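Chorismate synthase (Aquifex aeolicus, PDB 1Q1L) catalyses the last step of the shikimate pathway, probably using reduced FMN to eliminate phosphate from 5-enolpyruvylshikimate-3-phosphate and yield chorismate. Local coordinates at residues K153-I161 with M384-E392. Residues are numbered along the deposited sequence; the frame is centred on the assembly and turned at random.
Sequences KKFLSEFGI and MEEVKKRFE
A Schellman motif closing helix 142-157 brings Phe-159 against Val-387 and Phe-391 of the C-terminal helix 384-399. Gly-160 is its C-prime residue, with a positive phi at which a CB would jam against the preceding carbonyl; Ile-161 N returns to Leu-156 O and Gly-160 N to Ser-157 O. The turn directs Phe-159 at the opposing helix, where a large flat ring can touch residues on successive turns. Phe-159 CZ presses on Val-387 CG1 at 3.4 Å, a branch that chi1 of -177° sets anti to the backbone N, while Phe-159 CE2 lies near Lys-388 CA. Phe-391 offers a ring face: Phe-159 CB sits 4.0 Å from the Phe-391 ring centroid, 14° off the normal, in a CH-pi contact, and Phe-159 CD2 lies over the same ring nearer its rim. The two ring planes meet obliquely, at 54°. An alanine in place of Phe-391 would probably leave Phe-159 CB and CD2 without that aromatic face and open a gap beside the turn. Deeper in, Met-384, a selenomethionine, makes a Met-aromatic contact, its SE at the edge of the Phe-155 ring, 3.6 Å from Phe-155 CE1. Bends at chi2 and chi3 fold its flexible chain back, placing CE against both Phe-159 CZ and Glu-158 CB. Pro-30 and helix 356-379 also pack on Phe-155, whereas the far side of helix 384-399 meets a second subunit, where Glu-386 pairs with Lys-378 of that neighbouring subunit. At the contact's polar margin the extended Lys-388 forms a salt bridge with Glu-158, its hydrogen bond weak, Lys-388 NZ to Glu-158 OE1 3.4 Å, supplemented by a water that accepts from Lys-388 NZ at 2.8 Å and donates weakly to Glu-158 OE1.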
# COMPACT_ATOMS: atom_id res chain seq x y z
N LYS A 153 9.77 10.72 -17.07
CA LYS A 153 9.60 11.33 -18.39
C LYS A 153 10.43 10.56 -19.41
O LYS A 153 9.97 10.28 -20.51
CB LYS A 153 10.06 12.79 -18.40
CG LYS A 153 9.11 13.78 -17.74
CD LYS A 153 9.58 15.20 -18.02
CE LYS A 153 8.67 16.23 -17.41
NZ LYS A 153 9.15 17.62 -17.69
N LYS A 154 11.68 10.25 -19.06
CA LYS A 154 12.53 9.50 -19.98
C LYS A 154 11.84 8.19 -20.33
O LYS A 154 11.79 7.78 -21.49
CB LYS A 154 13.90 9.23 -19.35
CG LYS A 154 14.87 8.54 -20.31
CD LYS A 154 15.02 9.35 -21.61
CE LYS A 154 15.82 8.59 -22.66
NZ LYS A 154 17.22 8.33 -22.22
N PHE A 155 11.31 7.52 -19.31
CA PHE A 155 10.61 6.26 -19.51
C PHE A 155 9.44 6.43 -20.50
O PHE A 155 9.29 5.66 -21.44
CB PHE A 155 10.08 5.73 -18.17
CG PHE A 155 9.16 4.55 -18.30
CD1 PHE A 155 9.65 3.32 -18.73
CD2 PHE A 155 7.80 4.69 -18.04
CE1 PHE A 155 8.78 2.23 -18.90
CE2 PHE A 155 6.93 3.61 -18.20
CZ PHE A 155 7.42 2.38 -18.63
N LEU A 156 8.63 7.46 -20.27
CA LEU A 156 7.46 7.73 -21.11
C LEU A 156 7.79 8.08 -22.55
O LEU A 156 7.05 7.72 -23.47
CB LEU A 156 6.64 8.88 -20.52
CG LEU A 156 5.84 8.62 -19.25
CD1 LEU A 156 5.22 9.92 -18.77
CD2 LEU A 156 4.78 7.57 -19.51
N SER A 157 8.89 8.79 -22.75
CA SER A 157 9.30 9.19 -24.09
C SER A 157 9.63 7.98 -24.95
O SER A 157 9.55 8.06 -26.18
CB SER A 157 10.51 10.13 -24.02
OG SER A 157 11.61 9.51 -23.38
N GLU A 158 9.99 6.86 -24.33
CA GLU A 158 10.32 5.65 -25.09
C GLU A 158 9.08 5.14 -25.80
O GLU A 158 9.17 4.35 -26.75
CB GLU A 158 10.84 4.55 -24.16
CG GLU A 158 12.15 4.86 -23.45
CD GLU A 158 13.32 5.04 -24.41
OE1 GLU A 158 13.45 4.23 -25.35
OE2 GLU A 158 14.11 5.98 -24.20
N PHE A 159 7.91 5.57 -25.34
CA PHE A 159 6.66 5.15 -25.96
C PHE A 159 6.07 6.30 -26.77
O PHE A 159 4.94 6.23 -27.22
CB PHE A 159 5.65 4.71 -24.89
CG PHE A 159 6.19 3.66 -23.95
CD1 PHE A 159 6.90 4.03 -22.82
CD2 PHE A 159 6.02 2.31 -24.23
CE1 PHE A 159 7.44 3.06 -21.97
CE2 PHE A 159 6.55 1.34 -23.39
CZ PHE A 159 7.27 1.72 -22.26
N GLY A 160 6.86 7.35 -26.95
CA GLY A 160 6.39 8.50 -27.71
C GLY A 160 5.49 9.43 -26.92
O GLY A 160 4.90 10.36 -27.49
N ILE A 161 5.40 9.20 -25.62
CA ILE A 161 4.56 10.03 -24.75
C ILE A 161 5.33 11.27 -24.32
O ILE A 161 6.39 11.19 -23.70
CB ILE A 161 4.07 9.21 -23.52
CG1 ILE A 161 3.07 8.14 -23.98
CG2 ILE A 161 3.45 10.14 -22.48
CD1 ILE A 161 2.64 7.16 -22.90
N MSE A 384 12.69 -2.96 -20.72
CA MSE A 384 12.11 -2.16 -21.79
C MSE A 384 11.61 -2.90 -23.02
O MSE A 384 10.56 -2.57 -23.57
CB MSE A 384 13.09 -1.07 -22.21
CG MSE A 384 13.32 -0.01 -21.13
SE MSE A 384 11.66 0.76 -20.45
CE MSE A 384 10.95 1.43 -22.12
N GLU A 385 12.36 -3.90 -23.47
CA GLU A 385 11.98 -4.68 -24.63
C GLU A 385 10.61 -5.33 -24.40
O GLU A 385 9.76 -5.37 -25.28
CB GLU A 385 13.03 -5.77 -24.89
CG GLU A 385 14.45 -5.28 -25.21
CD GLU A 385 15.13 -4.49 -24.08
OE1 GLU A 385 15.22 -4.98 -22.93
OE2 GLU A 385 15.61 -3.36 -24.37
N GLU A 386 10.41 -5.83 -23.18
CA GLU A 386 9.18 -6.51 -22.79
C GLU A 386 7.98 -5.54 -22.73
O GLU A 386 6.90 -5.83 -23.25
CB GLU A 386 9.41 -7.16 -21.42
CG GLU A 386 8.26 -7.95 -20.85
CD GLU A 386 8.68 -8.71 -19.60
OE1 GLU A 386 9.05 -8.08 -18.58
OE2 GLU A 386 8.65 -9.96 -19.65
N VAL A 387 8.18 -4.40 -22.09
CA VAL A 387 7.14 -3.40 -21.95
C VAL A 387 6.75 -2.80 -23.31
O VAL A 387 5.57 -2.61 -23.60
CB VAL A 387 7.59 -2.26 -21.00
CG1 VAL A 387 6.46 -1.26 -20.80
CG2 VAL A 387 8.01 -2.85 -19.66
N LYS A 388 7.75 -2.50 -24.13
CA LYS A 388 7.49 -1.93 -25.46
C LYS A 388 6.68 -2.86 -26.34
O LYS A 388 5.83 -2.42 -27.11
CB LYS A 388 8.80 -1.60 -26.16
CG LYS A 388 9.55 -0.41 -25.59
CD LYS A 388 10.85 -0.21 -26.35
CE LYS A 388 11.69 0.89 -25.74
NZ LYS A 388 12.98 1.03 -26.47
N LYS A 389 6.95 -4.16 -26.24
CA LYS A 389 6.22 -5.13 -27.03
C LYS A 389 4.75 -5.17 -26.61
O LYS A 389 3.86 -5.27 -27.45
CB LYS A 389 6.85 -6.52 -26.87
CG LYS A 389 6.04 -7.65 -27.47
CD LYS A 389 5.95 -7.55 -28.98
CE LYS A 389 5.00 -8.60 -29.55
NZ LYS A 389 5.34 -9.97 -29.08
N ARG A 390 4.51 -5.09 -25.30
CA ARG A 390 3.14 -5.12 -24.80
C ARG A 390 2.39 -3.84 -25.14
O ARG A 390 1.17 -3.85 -25.33
CB ARG A 390 3.15 -5.34 -23.28
CG ARG A 390 3.80 -6.64 -22.87
CD ARG A 390 3.91 -6.75 -21.37
NE ARG A 390 4.57 -7.97 -20.95
CZ ARG A 390 4.79 -8.30 -19.68
NH1 ARG A 390 4.39 -7.49 -18.71
NH2 ARG A 390 5.41 -9.44 -19.38
N PHE A 391 3.12 -2.74 -25.23
CA PHE A 391 2.53 -1.45 -25.57
C PHE A 391 2.04 -1.55 -27.02
O PHE A 391 0.89 -1.22 -27.33
CB PHE A 391 3.59 -0.35 -25.44
CG PHE A 391 3.07 1.04 -25.75
CD1 PHE A 391 2.43 1.79 -24.77
CD2 PHE A 391 3.25 1.60 -27.01
CE1 PHE A 391 1.96 3.08 -25.04
CE2 PHE A 391 2.79 2.89 -27.29
CZ PHE A 391 2.14 3.63 -26.30
N GLU A 392 2.92 -2.03 -27.89
CA GLU A 392 2.63 -2.18 -29.31
C GLU A 392 1.43 -3.09 -29.57
O GLU A 392 0.57 -2.77 -30.39
CB GLU A 392 3.86 -2.72 -30.03
CG GLU A 392 5.05 -1.77 -29.96
CD GLU A 392 6.37 -2.44 -30.28
OE1 GLU A 392 7.41 -1.74 -30.27
OE2 GLU A 392 6.38 -3.66 -30.54
O HOH W 1 14.18 1.82 -24.01